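Local coordinates for protein DNA fragmentation factor subunit beta (Mus musculus, PDB 1V0D) that cleaves DNA as a nuclease during apoptosis, bringing about DNA fragmentation and chromatin condensation in the dying cell, at residues Leu190-Leu193 against Gly194-Gln198; Trp287-Phe290 against Tyr291-Phe295; Gly169-Arg172 against Glu173-Tyr177. All coordinates share one frame; numbering follows the deposited sequence.

Contact 1: residues Leu190-Leu193 against Gly194-Gln198; sequences LRVL and GSMCQ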
loop_
_atom_site.group_PDB
_atom_site.type_symbol
_atom_site.label_atom_id
_atom_site.label_comp_id
_atom_site.label_asym_id
_atom_site.label_seq_id
_atom_site.Cartn_x
_atom_site.Cartn_y
_atom_site.Cartn_z
ATOM N N LEU A 190 -18.307 9.279 -25.962
ATOM C CA LEU A 190 -19.138 9.690 -24.832
ATOM C C LEU A 190 -20.447 8.915 -24.808
ATOM O O LEU A 190 -20.976 8.601 -23.741
ATOM C CB LEU A 190 -19.407 11.195 -24.894
ATOM C CG LEU A 190 -18.132 12.046 -24.823
ATOM C CD1 LEU A 190 -18.469 13.512 -25.061
ATOM C CD2 LEU A 190 -17.447 11.846 -23.479
ATOM N N ARG A 191 -20.969 8.605 -25.989
ATOM C CA ARG A 191 -22.198 7.834 -26.082
ATOM C C ARG A 191 -21.939 6.441 -25.498
ATOM O O ARG A 191 -22.734 5.939 -24.697
ATOM C CB ARG A 191 -22.646 7.705 -27.543
ATOM C CG ARG A 191 -23.767 6.692 -27.750
ATOM C CD ARG A 191 -23.497 5.813 -28.969
ATOM N NE ARG A 191 -24.126 4.492 -28.876
ATOM C CZ ARG A 191 -23.874 3.601 -27.917
ATOM N NH1 ARG A 191 -23.003 3.877 -26.950
ATOM N NH2 ARG A 191 -24.489 2.423 -27.924
ATOM N N VAL A 192 -20.826 5.829 -25.908
ATOM C CA VAL A 192 -20.436 4.497 -25.440
ATOM C C VAL A 192 -20.136 4.557 -23.949
ATOM O O VAL A 192 -20.636 3.743 -23.168
ATOM C CB VAL A 192 -19.168 3.973 -26.187
ATOM C CG1 VAL A 192 -18.654 2.699 -25.542
ATOM C CG2 VAL A 192 -19.495 3.700 -27.644
ATOM N N LEU A 193 -19.323 5.530 -23.559
ATOM C CA LEU A 193 -18.955 5.697 -22.164
ATOM C C LEU A 193 -20.198 5.904 -21.301
ATOM O O LEU A 193 -20.183 5.646 -20.098
ATOM C CB LEU A 193 -17.998 6.877 -22.022
ATOM C CG LEU A 193 -17.283 6.971 -20.678
ATOM C CD1 LEU A 193 -15.920 7.635 -20.861
ATOM C CD2 LEU A 193 -18.154 7.729 -19.693
ATOM N N GLY A 194 -21.278 6.369 -21.921
ATOM C CA GLY A 194 -22.511 6.571 -21.183
ATOM C C GLY A 194 -23.162 5.230 -20.907
ATOM O O GLY A 194 -23.577 4.956 -19.783
ATOM N N SER A 195 -23.244 4.393 -21.940
ATOM C CA SER A 195 -23.833 3.056 -21.836
ATOM C C SER A 195 -23.166 2.246 -20.727
ATOM O O SER A 195 -23.840 1.624 -19.898
ATOM C CB SER A 195 -23.659 2.299 -23.150
ATOM O OG SER A 195 -24.031 3.098 -24.254
ATOM N N MET A 196 -21.838 2.243 -20.728
ATOM C CA MET A 196 -21.093 1.505 -19.727
ATOM C C MET A 196 -21.478 1.990 -18.341
ATOM O O MET A 196 -21.576 1.200 -17.407
ATOM C CB MET A 196 -19.587 1.673 -19.941
ATOM C CG MET A 196 -19.033 0.931 -21.159
ATOM S SD MET A 196 -17.236 1.156 -21.358
ATOM C CE MET A 196 -17.196 2.790 -22.039
ATOM N N CYS A 197 -21.711 3.287 -18.205
ATOM C CA CYS A 197 -22.077 3.826 -16.907
ATOM C C CYS A 197 -23.464 3.388 -16.438
ATOM O O CYS A 197 -23.679 3.129 -15.247
ATOM C CB CYS A 197 -22.025 5.335 -16.929
ATOM S SG CYS A 197 -22.855 5.994 -15.485
ATOM N N GLN A 198 -24.412 3.327 -17.364
ATOM C CA GLN A 198 -25.755 2.891 -17.008
ATOM C C GLN A 198 -25.631 1.476 -16.444
ATOM O O GLN A 198 -26.077 1.198 -15.329
ATOM C CB GLN A 198 -26.669 2.903 -18.244
#

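Contact 2: residues Trp287-Phe290 against Tyr291-Phe295; sequences WEYF and YSLLF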
loop_
_atom_site.group_PDB
_atom_site.type_symbol
_atom_site.label_atom_id
_atom_site.label_comp_id
_atom_site.label_asym_id
_atom_site.label_seq_id
_atom_site.Cartn_x
_atom_site.Cartn_y
_atom_site.Cartn_z
ATOM N N TRP A 287 -19.138 -2.674 -27.442
ATOM C CA TRP A 287 -18.755 -2.079 -26.165
ATOM C C TRP A 287 -18.917 -2.976 -24.941
ATOM O O TRP A 287 -18.216 -2.796 -23.944
ATOM C CB TRP A 287 -19.490 -0.743 -25.947
ATOM C CG TRP A 287 -20.960 -0.838 -25.695
ATOM C CD1 TRP A 287 -21.962 -0.602 -26.590
ATOM C CD2 TRP A 287 -21.597 -1.190 -24.461
ATOM N NE1 TRP A 287 -23.189 -0.787 -25.992
ATOM C CE2 TRP A 287 -22.994 -1.149 -24.684
ATOM C CE3 TRP A 287 -21.124 -1.538 -23.185
ATOM C CZ2 TRP A 287 -23.928 -1.442 -23.676
ATOM C CZ3 TRP A 287 -22.056 -1.833 -22.180
ATOM C CH2 TRP A 287 -23.441 -1.782 -22.435
ATOM N N GLU A 288 -19.815 -3.951 -25.001
ATOM C CA GLU A 288 -19.990 -4.846 -23.855
ATOM C C GLU A 288 -18.681 -5.582 -23.553
ATOM O O GLU A 288 -18.376 -5.891 -22.395
ATOM C CB GLU A 288 -21.104 -5.870 -24.121
ATOM C CG GLU A 288 -22.521 -5.319 -24.013
ATOM C CD GLU A 288 -22.899 -4.413 -25.176
ATOM O OE1 GLU A 288 -22.071 -4.250 -26.108
ATOM O OE2 GLU A 288 -24.029 -3.871 -25.165
ATOM N N TYR A 289 -17.915 -5.867 -24.606
ATOM C CA TYR A 289 -16.642 -6.571 -24.468
ATOM C C TYR A 289 -15.671 -5.743 -23.633
ATOM O O TYR A 289 -15.057 -6.266 -22.690
ATOM C CB TYR A 289 -16.042 -6.871 -25.855
ATOM C CG TYR A 289 -14.647 -7.460 -25.799
ATOM C CD1 TYR A 289 -14.372 -8.560 -24.995
ATOM C CD2 TYR A 289 -13.593 -6.887 -26.514
ATOM C CE1 TYR A 289 -13.080 -9.073 -24.892
ATOM C CE2 TYR A 289 -12.295 -7.395 -26.425
ATOM C CZ TYR A 289 -12.041 -8.484 -25.608
ATOM O OH TYR A 289 -10.750 -8.974 -25.462
ATOM N N PHE A 290 -15.549 -4.461 -23.984
ATOM C CA PHE A 290 -14.673 -3.528 -23.283
ATOM C C PHE A 290 -15.146 -3.336 -21.848
ATOM O O PHE A 290 -14.346 -3.121 -20.930
ATOM C CB PHE A 290 -14.640 -2.188 -24.009
ATOM C CG PHE A 290 -13.957 -2.250 -25.337
ATOM C CD1 PHE A 290 -14.686 -2.458 -26.502
ATOM C CD2 PHE A 290 -12.566 -2.186 -25.420
ATOM C CE1 PHE A 290 -14.036 -2.609 -27.741
ATOM C CE2 PHE A 290 -11.906 -2.336 -26.652
ATOM C CZ PHE A 290 -12.645 -2.548 -27.813
ATOM N N TYR A 291 -16.456 -3.418 -21.656
ATOM C CA TYR A 291 -17.019 -3.299 -20.326
ATOM C C TYR A 291 -16.412 -4.433 -19.490
ATOM O O TYR A 291 -15.825 -4.198 -18.435
ATOM C CB TYR A 291 -18.538 -3.440 -20.398
ATOM C CG TYR A 291 -19.212 -3.452 -19.056
ATOM C CD1 TYR A 291 -19.444 -2.269 -18.359
ATOM C CD2 TYR A 291 -19.610 -4.654 -18.473
ATOM C CE1 TYR A 291 -20.066 -2.283 -17.107
ATOM C CE2 TYR A 291 -20.226 -4.682 -17.230
ATOM C CZ TYR A 291 -20.452 -3.492 -16.552
ATOM O OH TYR A 291 -21.064 -3.521 -15.320
ATOM N N SER A 292 -16.549 -5.661 -19.972
ATOM C CA SER A 292 -15.996 -6.819 -19.280
ATOM C C SER A 292 -14.568 -6.552 -18.869
ATOM O O SER A 292 -14.189 -6.713 -17.706
ATOM C CB SER A 292 -15.987 -8.028 -20.200
ATOM O OG SER A 292 -17.304 -8.360 -20.589
ATOM N N LEU A 293 -13.777 -6.151 -19.856
ATOM C CA LEU A 293 -12.363 -5.872 -19.658
ATOM C C LEU A 293 -12.091 -4.802 -18.622
ATOM O O LEU A 293 -11.207 -4.952 -17.777
ATOM C CB LEU A 293 -11.722 -5.459 -20.996
ATOM C CG LEU A 293 -11.074 -6.530 -21.902
ATOM C CD1 LEU A 293 -11.614 -7.920 -21.604
ATOM C CD2 LEU A 293 -11.308 -6.164 -23.351
ATOM N N LEU A 294 -12.865 -3.726 -18.678
ATOM C CA LEU A 294 -12.654 -2.596 -17.786
ATOM C C LEU A 294 -13.193 -2.703 -16.370
ATOM O O LEU A 294 -12.563 -2.201 -15.447
ATOM C CB LEU A 294 -13.213 -1.323 -18.447
ATOM C CG LEU A 294 -12.565 -0.893 -19.771
ATOM C CD1 LEU A 294 -13.489 -0.053 -20.602
ATOM C CD2 LEU A 294 -11.312 -0.127 -19.481
ATOM N N PHE A 295 -14.324 -3.375 -16.171
ATOM C CA PHE A 295 -14.916 -3.401 -14.828
ATOM C C PHE A 295 -15.325 -4.725 -14.214
ATOM O O PHE A 295 -15.852 -4.734 -13.106
ATOM C CB PHE A 295 -16.168 -2.511 -14.808
ATOM C CG PHE A 295 -16.034 -1.229 -15.593
ATOM C CD1 PHE A 295 -16.725 -1.062 -16.791
ATOM C CD2 PHE A 295 -15.236 -0.178 -15.119
ATOM C CE1 PHE A 295 -16.629 0.140 -17.512
ATOM C CE2 PHE A 295 -15.131 1.023 -15.825
ATOM C CZ PHE A 295 -15.830 1.185 -17.025
#

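Contact 3: residues Gly169-Arg172 against Glu173-Tyr177; sequences GYLR and EVSAY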
loop_
_atom_site.group_PDB
_atom_site.type_symbol
_atom_site.label_atom_id
_atom_site.label_comp_id
_atom_site.label_asym_id
_atom_site.label_seq_id
_atom_site.Cartn_x
_atom_site.Cartn_y
_atom_site.Cartn_z
ATOM N N GLY A 169 -13.554 4.539 -9.897
ATOM C CA GLY A 169 -12.290 5.171 -10.216
ATOM C C GLY A 169 -11.860 4.766 -11.613
ATOM O O GLY A 169 -11.351 5.583 -12.376
ATOM N N TYR A 170 -12.063 3.499 -11.959
ATOM C CA TYR A 170 -11.707 3.034 -13.289
ATOM C C TYR A 170 -12.609 3.745 -14.320
ATOM O O TYR A 170 -12.145 4.093 -15.413
ATOM C CB TYR A 170 -11.853 1.502 -13.409
ATOM C CG TYR A 170 -11.035 0.694 -12.414
ATOM C CD1 TYR A 170 -9.818 1.177 -11.917
ATOM C CD2 TYR A 170 -11.460 -0.566 -11.982
ATOM C CE1 TYR A 170 -9.057 0.438 -11.025
ATOM C CE2 TYR A 170 -10.689 -1.317 -11.077
ATOM C CZ TYR A 170 -9.497 -0.801 -10.611
ATOM O OH TYR A 170 -8.728 -1.504 -9.715
ATOM N N LEU A 171 -13.880 3.985 -13.985
ATOM C CA LEU A 171 -14.759 4.667 -14.936
ATOM C C LEU A 171 -14.288 6.099 -15.169
ATOM O O LEU A 171 -14.338 6.606 -16.298
ATOM C CB LEU A 171 -16.203 4.721 -14.453
ATOM C CG LEU A 171 -17.236 4.644 -15.592
ATOM C CD1 LEU A 171 -18.555 5.206 -15.095
ATOM C CD2 LEU A 171 -16.787 5.424 -16.825
ATOM N N ARG A 172 -13.847 6.769 -14.106
ATOM C CA ARG A 172 -13.363 8.135 -14.255
ATOM C C ARG A 172 -12.179 8.101 -15.200
ATOM O O ARG A 172 -12.199 8.753 -16.245
ATOM C CB ARG A 172 -12.945 8.719 -12.904
ATOM C CG ARG A 172 -14.101 8.949 -11.928
ATOM C CD ARG A 172 -13.618 9.557 -10.618
ATOM N NE ARG A 172 -14.069 8.789 -9.457
ATOM C CZ ARG A 172 -13.250 8.141 -8.628
ATOM N NH1 ARG A 172 -11.928 8.168 -8.829
ATOM N NH2 ARG A 172 -13.752 7.457 -7.599
ATOM N N GLU A 173 -11.162 7.319 -14.847
ATOM C CA GLU A 173 -9.974 7.201 -15.683
ATOM C C GLU A 173 -10.325 7.022 -17.153
ATOM O O GLU A 173 -9.621 7.519 -18.023
ATOM C CB GLU A 173 -9.107 6.034 -15.213
ATOM C CG GLU A 173 -8.528 6.209 -13.812
ATOM C CD GLU A 173 -7.644 5.034 -13.389
ATOM O OE1 GLU A 173 -6.702 4.690 -14.150
ATOM O OE2 GLU A 173 -7.889 4.455 -12.299
ATOM N N VAL A 174 -11.424 6.329 -17.431
ATOM C CA VAL A 174 -11.836 6.113 -18.810
ATOM C C VAL A 174 -12.393 7.379 -19.475
ATOM O O VAL A 174 -12.160 7.597 -20.667
ATOM C CB VAL A 174 -12.864 4.967 -18.912
ATOM C CG1 VAL A 174 -13.321 4.803 -20.350
ATOM C CG2 VAL A 174 -12.232 3.667 -18.412
ATOM N N SER A 175 -13.122 8.208 -18.723
ATOM C CA SER A 175 -13.661 9.460 -19.272
ATOM C C SER A 175 -12.515 10.414 -19.575
ATOM O O SER A 175 -12.406 10.957 -20.677
ATOM C CB SER A 175 -14.606 10.132 -18.281
ATOM O OG SER A 175 -15.861 9.484 -18.276
ATOM N N ALA A 176 -11.658 10.605 -18.580
ATOM C CA ALA A 176 -10.500 11.470 -18.712
ATOM C C ALA A 176 -9.774 11.286 -20.054
ATOM O O ALA A 176 -8.985 12.140 -20.466
ATOM C CB ALA A 176 -9.537 11.197 -17.561
ATOM N N TYR A 177 -10.039 10.177 -20.738
ATOM C CA TYR A 177 -9.376 9.899 -22.003
ATOM C C TYR A 177 -10.096 10.474 -23.221
ATOM O O TYR A 177 -9.501 10.594 -24.293
ATOM C CB TYR A 177 -9.219 8.387 -22.179
ATOM C CG TYR A 177 -8.205 7.980 -23.230
ATOM C CD1 TYR A 177 -6.836 8.053 -22.970
ATOM C CD2 TYR A 177 -8.614 7.497 -24.478
ATOM C CE1 TYR A 177 -5.895 7.649 -23.920
ATOM C CE2 TYR A 177 -7.685 7.092 -25.435
ATOM C CZ TYR A 177 -6.325 7.167 -25.150
ATOM O OH TYR A 177 -5.392 6.742 -26.081
#

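Contact 1: residues Leu190-Leu193 against Gly194-Gln198
M196 folds its terminal methyl back over the preceding turn of the helix, where CE meets V192 CG1 at 3.8 Å and lies a little farther from L193 CB. The chain runs straight out through CG and then bends at the thioether (chi3 -77°), which turns CE toward the backbone of L193. V192 answers with its CG1 branch, and the two side chains cross at a slant. The backbone beneath them is joined by the nearly straight bond from M196 N to V192 O, 3.1 Å with an N-H...O angle of 168°.

V192 with M196, and R191 with S195, are i to i+4 pairs along helix 186-202, in the DNA fragmentation factor 40 kDa family region of the nuclease; L193 with M196 is an i to i+3 pair. S195 provides the polar part of the contact. Its OG stands opposite its own carbonyl carbon and next to its own N (chi1 -47°), which places hydroxyl and amide together at R191 O. S195 OG gives a hydrogen bond to R191 O at 3.2 Å, S195 N bonds to R191 O at the same distance, and the two donors come from opposite faces of that carbonyl. R191 NH1 lies 3.0 Å from S195 OG, which is placed obliquely to the guanidinium plane. W287 of helix 287-295 packs against R191, V192, S195 and M196, whereas L193 and C197 face helix 155-175, with a bound lead ion close to C197.

Contact 2: residues Trp287-Phe290 against Tyr291-Phe295
Successive i to i+4 backbone bonds carry helix 287-295 through this turn, from Y291 N to W287 O, S292 N to E288 O, L293 N to Y289 O, and L294 N to F290 O, the last at 2.8 Å. On one side L293 lays a methyl over a face of the Y289 ring. Its CD2 stands 3.6 Å from the Y289 ring centroid, 24° off the normal, a CH-pi contact displaced toward the CZ side of the ring. Y289 sends its ring toward that leucine with CG anti to the backbone N (chi1 173°), and the two side chains cross at an angle.

W287 and Y291 meet differently: Y291 CB comes to the edge of the indole, near its plane, 4.3 Å from W287 CE3. The carboxylate carbon of E288 covers one face of the same indole, CD lying 3.3 Å above the ring plane and over its centre. L294 CD1 reaches back to F290 CB at 4.2 Å.

The helix thus carries a largely apolar, aromatic surface within the nuclease region: F290, L293 and L294 pack on helix 267-281, W287 and Y291 on helix 186-202. The polar ends of E288, Y289 and S292 have partners outside this turn. Y289 OH is hydrogen-bonded to D318 N, and S292 OG pairs with E298. While E288 CD lies over the indole, a salt bridge to R324 supplies the charge partner and probably favours the ionised carboxylate.

Contact 3: residues Gly169-Arg172 against Glu173-Tyr177
E173 OE2 approaches the ring edge of Y170 in the plane of the ring, 3.8 Å from Y170 CD1. The two side chains run side by side in the same direction, with ring and carboxylate planes 70° apart. E173 gets there with an extended chain beyond CG (chi2 -179°), and its OE2 is also salt-bridged to K267, a charge partner that would hold the carboxylate at the tyrosine edge.

The apolar contact is loose, L171 CD2 coming only within 4.5 Å of V174 CB. Of the flat charged groups, the R172 guanidinium turns one face to G169 CA, which is offset toward its rim.

Backbone bonds run i to i+4 from E173, V174 and S175 N to the carbonyls of G169, Y170 and L171; E173 N to G169 O is nearly straight at 3.0 Å. A176 N to R172 O also measures 3.0 Å, and a weak i to i+3 bond from S175 N reaches the same oxygen.

The surrounding elements are strand 260-263, whose H263 meets the Y170 ring edge-to-face; helix 267-281, whose K267 touches Y170; helix 186-202, against which L171 and S175 pack; and helix 287-295, met by Y170, L171 and V174.

From the N terminus, contact 3 comes first, near the end of helix 155-175, then contact 1 on the next helix, 186-202, and lastly contact 2 on helix 287-295. Each joins two adjoining segments of the chain, so none closes a loop larger than local turns, and they follow in series without nesting or crossing. In space the three helices pack together pairwise. Contact 1 meets contact 3 through L193 on L171, and contact 2 where M196 O lies against the Y291 ring; L294 of contact 2 packs on V174 of contact 3. Helix 287-295 thus packs against both of two consecutive helices that also touch each other.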